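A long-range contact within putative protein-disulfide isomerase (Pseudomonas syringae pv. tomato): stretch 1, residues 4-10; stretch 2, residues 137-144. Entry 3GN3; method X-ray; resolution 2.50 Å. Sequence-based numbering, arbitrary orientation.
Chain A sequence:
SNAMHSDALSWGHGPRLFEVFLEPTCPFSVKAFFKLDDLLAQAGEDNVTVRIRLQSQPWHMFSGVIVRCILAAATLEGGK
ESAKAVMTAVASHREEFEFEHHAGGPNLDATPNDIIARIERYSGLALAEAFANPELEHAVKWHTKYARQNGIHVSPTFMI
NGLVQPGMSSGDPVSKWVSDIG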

# COMPACT_ATOMS: atom_id res chain seq x y z
N MET A 4 5.05 4.75 -23.32
CA MET A 4 4.24 4.85 -22.06
C MET A 4 3.38 3.61 -21.82
O MET A 4 2.32 3.46 -22.44
CB MET A 4 3.38 6.12 -22.05
CG MET A 4 3.89 7.18 -21.07
SD MET A 4 2.99 8.76 -21.02
CE MET A 4 1.45 8.37 -20.18
N HIS A 5 3.83 2.74 -20.92
CA HIS A 5 3.06 1.57 -20.49
C HIS A 5 1.72 1.99 -19.89
O HIS A 5 0.72 1.31 -20.08
CB HIS A 5 3.80 0.73 -19.44
CG HIS A 5 5.14 0.24 -19.87
ND1 HIS A 5 5.31 -0.83 -20.74
CD2 HIS A 5 6.39 0.61 -19.50
CE1 HIS A 5 6.60 -1.06 -20.90
NE2 HIS A 5 7.28 -0.21 -20.16
N SER A 6 1.73 3.10 -19.16
CA SER A 6 0.58 3.58 -18.39
C SER A 6 -0.71 3.88 -19.16
O SER A 6 -1.76 4.04 -18.56
CB SER A 6 0.96 4.82 -17.56
OG SER A 6 1.60 5.79 -18.37
N ASP A 7 -0.64 3.96 -20.49
CA ASP A 7 -1.87 4.22 -21.25
C ASP A 7 -2.07 3.47 -22.58
O ASP A 7 -2.78 3.96 -23.44
CB ASP A 7 -2.11 5.74 -21.40
CG ASP A 7 -1.00 6.47 -22.20
OD1 ASP A 7 -1.08 7.72 -22.29
OD2 ASP A 7 -0.05 5.83 -22.74
N ALA A 8 -1.49 2.29 -22.74
CA ALA A 8 -1.81 1.50 -23.93
C ALA A 8 -3.29 1.10 -23.89
O ALA A 8 -4.06 1.43 -24.81
CB ALA A 8 -0.90 0.26 -24.07
N LEU A 9 -3.68 0.43 -22.81
CA LEU A 9 -5.00 -0.16 -22.71
C LEU A 9 -6.00 0.89 -22.25
O LEU A 9 -6.53 0.82 -21.14
CB LEU A 9 -4.96 -1.35 -21.76
CG LEU A 9 -4.48 -2.68 -22.36
CD1 LEU A 9 -3.48 -2.51 -23.48
CD2 LEU A 9 -3.95 -3.61 -21.28
N SER A 10 -6.25 1.87 -23.12
CA SER A 10 -6.98 3.07 -22.76
C SER A 10 -8.01 3.46 -23.83
O SER A 10 -7.72 3.39 -25.02
CB SER A 10 -6.00 4.20 -22.53
OG SER A 10 -6.62 5.28 -21.88
N GLU A 137 8.91 -7.96 -20.86
CA GLU A 137 8.91 -8.14 -19.40
C GLU A 137 8.61 -6.83 -18.69
O GLU A 137 8.01 -6.85 -17.62
CB GLU A 137 10.25 -8.69 -18.90
CG GLU A 137 11.40 -7.70 -19.01
CD GLU A 137 12.59 -8.09 -18.18
OE1 GLU A 137 13.23 -9.12 -18.46
OE2 GLU A 137 12.91 -7.35 -17.23
N HIS A 138 9.03 -5.72 -19.27
CA HIS A 138 8.81 -4.41 -18.67
C HIS A 138 7.34 -3.99 -18.58
O HIS A 138 6.94 -3.38 -17.59
CB HIS A 138 9.67 -3.34 -19.35
CG HIS A 138 11.13 -3.55 -19.12
ND1 HIS A 138 11.96 -4.13 -20.06
CD2 HIS A 138 11.90 -3.32 -18.02
CE1 HIS A 138 13.18 -4.22 -19.57
NE2 HIS A 138 13.17 -3.74 -18.33
N ALA A 139 6.56 -4.32 -19.61
CA ALA A 139 5.11 -4.07 -19.59
C ALA A 139 4.45 -4.89 -18.49
O ALA A 139 3.68 -4.34 -17.70
CB ALA A 139 4.47 -4.36 -20.96
N VAL A 140 4.75 -6.20 -18.45
CA VAL A 140 4.33 -7.07 -17.35
C VAL A 140 4.74 -6.51 -15.98
O VAL A 140 3.93 -6.50 -15.05
CB VAL A 140 4.89 -8.51 -17.51
CG1 VAL A 140 4.37 -9.43 -16.37
CG2 VAL A 140 4.53 -9.10 -18.89
N LYS A 141 5.97 -6.04 -15.86
CA LYS A 141 6.45 -5.45 -14.61
C LYS A 141 5.69 -4.19 -14.27
O LYS A 141 5.39 -3.97 -13.09
CB LYS A 141 7.96 -5.17 -14.62
CG LYS A 141 8.78 -6.41 -14.28
CD LYS A 141 10.11 -6.39 -14.98
CE LYS A 141 11.05 -7.40 -14.33
NZ LYS A 141 12.48 -7.01 -14.52
N TRP A 142 5.38 -3.38 -15.28
CA TRP A 142 4.72 -2.09 -15.05
C TRP A 142 3.32 -2.27 -14.41
O TRP A 142 3.00 -1.62 -13.41
CB TRP A 142 4.62 -1.23 -16.31
CG TRP A 142 4.10 0.13 -15.93
CD1 TRP A 142 4.86 1.21 -15.60
CD2 TRP A 142 2.73 0.54 -15.77
NE1 TRP A 142 4.05 2.28 -15.26
CE2 TRP A 142 2.74 1.89 -15.34
CE3 TRP A 142 1.50 -0.10 -15.94
CZ2 TRP A 142 1.56 2.61 -15.06
CZ3 TRP A 142 0.31 0.63 -15.67
CH2 TRP A 142 0.36 1.97 -15.25
N HIS A 143 2.52 -3.16 -15.00
CA HIS A 143 1.19 -3.47 -14.48
C HIS A 143 1.26 -3.99 -13.06
O HIS A 143 0.58 -3.47 -12.17
CB HIS A 143 0.47 -4.44 -15.40
CG HIS A 143 -0.01 -3.80 -16.65
ND1 HIS A 143 -1.29 -3.30 -16.79
CD2 HIS A 143 0.63 -3.50 -17.81
CE1 HIS A 143 -1.42 -2.76 -17.99
NE2 HIS A 143 -0.27 -2.86 -18.62
N THR A 144 2.13 -4.97 -12.84
CA THR A 144 2.29 -5.57 -11.54
C THR A 144 2.73 -4.55 -10.49
O THR A 144 2.10 -4.41 -9.43
CB THR A 144 3.23 -6.72 -11.64
OG1 THR A 144 2.69 -7.61 -12.63
CG2 THR A 144 3.34 -7.45 -10.32
O HOH W 1 0.87 -1.35 -20.68

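Near the start of the chain, a short irregular segment lies against a helix more than 130 residues further along. Residues 137-144 are helical throughout, their backbone bonded from Trp-142 N to His-138 O (2.8 Å) and from His-143 N to Ala-139 O (3.2 Å), among others. In stretch 1, His-5 and Ser-6 lie in a 3-10 turn, and there the contact is concentrated. The two backbones come nearest at His-5 and Ala-139, whose CA atoms are 6.1 Å apart. No direct hydrogen bond crosses between the stretches; the 316 Å² of buried surface is held by packing and one bridging water.

Met-4 runs past without touching the helix. His-5 then makes the most extensive contact of stretch 1. Its CB points toward the helix, and its m rotamer lays the imidazole along the helix surface, with His-5 ND1 3.4 Å from Ala-139 CA and 3.6 Å from Ala-139 CB. The small methyl of alanine suits so close an approach by a ring. The carbonyl oxygen of His-138, already engaged within the helix by Trp-142 N, lies over one face of the imidazole. The His-5 ring also lies nearly parallel to the five-membered ring of Trp-142, at 23°, but with centroids 5.5 Å apart the two barely overlap. The better contact comes from His-5 CB, which sits 3.9 Å from the centroid of that five-membered ring, over its face, in a CH-pi interaction. The polar link involves His-143. A water donates to His-5 O at 2.7 Å and hydrogen-bonds to His-143 NE2 at 2.8 Å, joining a backbone carbonyl of the first stretch to a side chain of the helix. Since His-143 ND1 is bonded elsewhere in the structure, both ring nitrogens of this buried histidine are satisfied.

Ser-6 continues the packing on Trp-142. Ser-6 CA lies over the six-membered ring of Trp-142, 3.8 Å from the centroid, while Ser-6 CB comes within 3.4 Å of Trp-142 CZ2. Ser-6 presents its CA and CB to the indole, while OG is turned away from it, and the broad, polarizable face of the ring accepts the CH groups of two successive residues. Trp-142, with its CB directed toward stretch 1, is thus the platform on which the 3-10 segment rests.

Asp-7 points away, and Ala-8, although directed toward the helix, remains out of contact. Leu-9 reaches back to the same His-143 ring: Leu-9 CD2 is 4.2 Å from His-143 CE1, a loose van der Waals contact between a leucine methyl and the imidazole. Ser-10, beyond reach of the helix, ends the stretch.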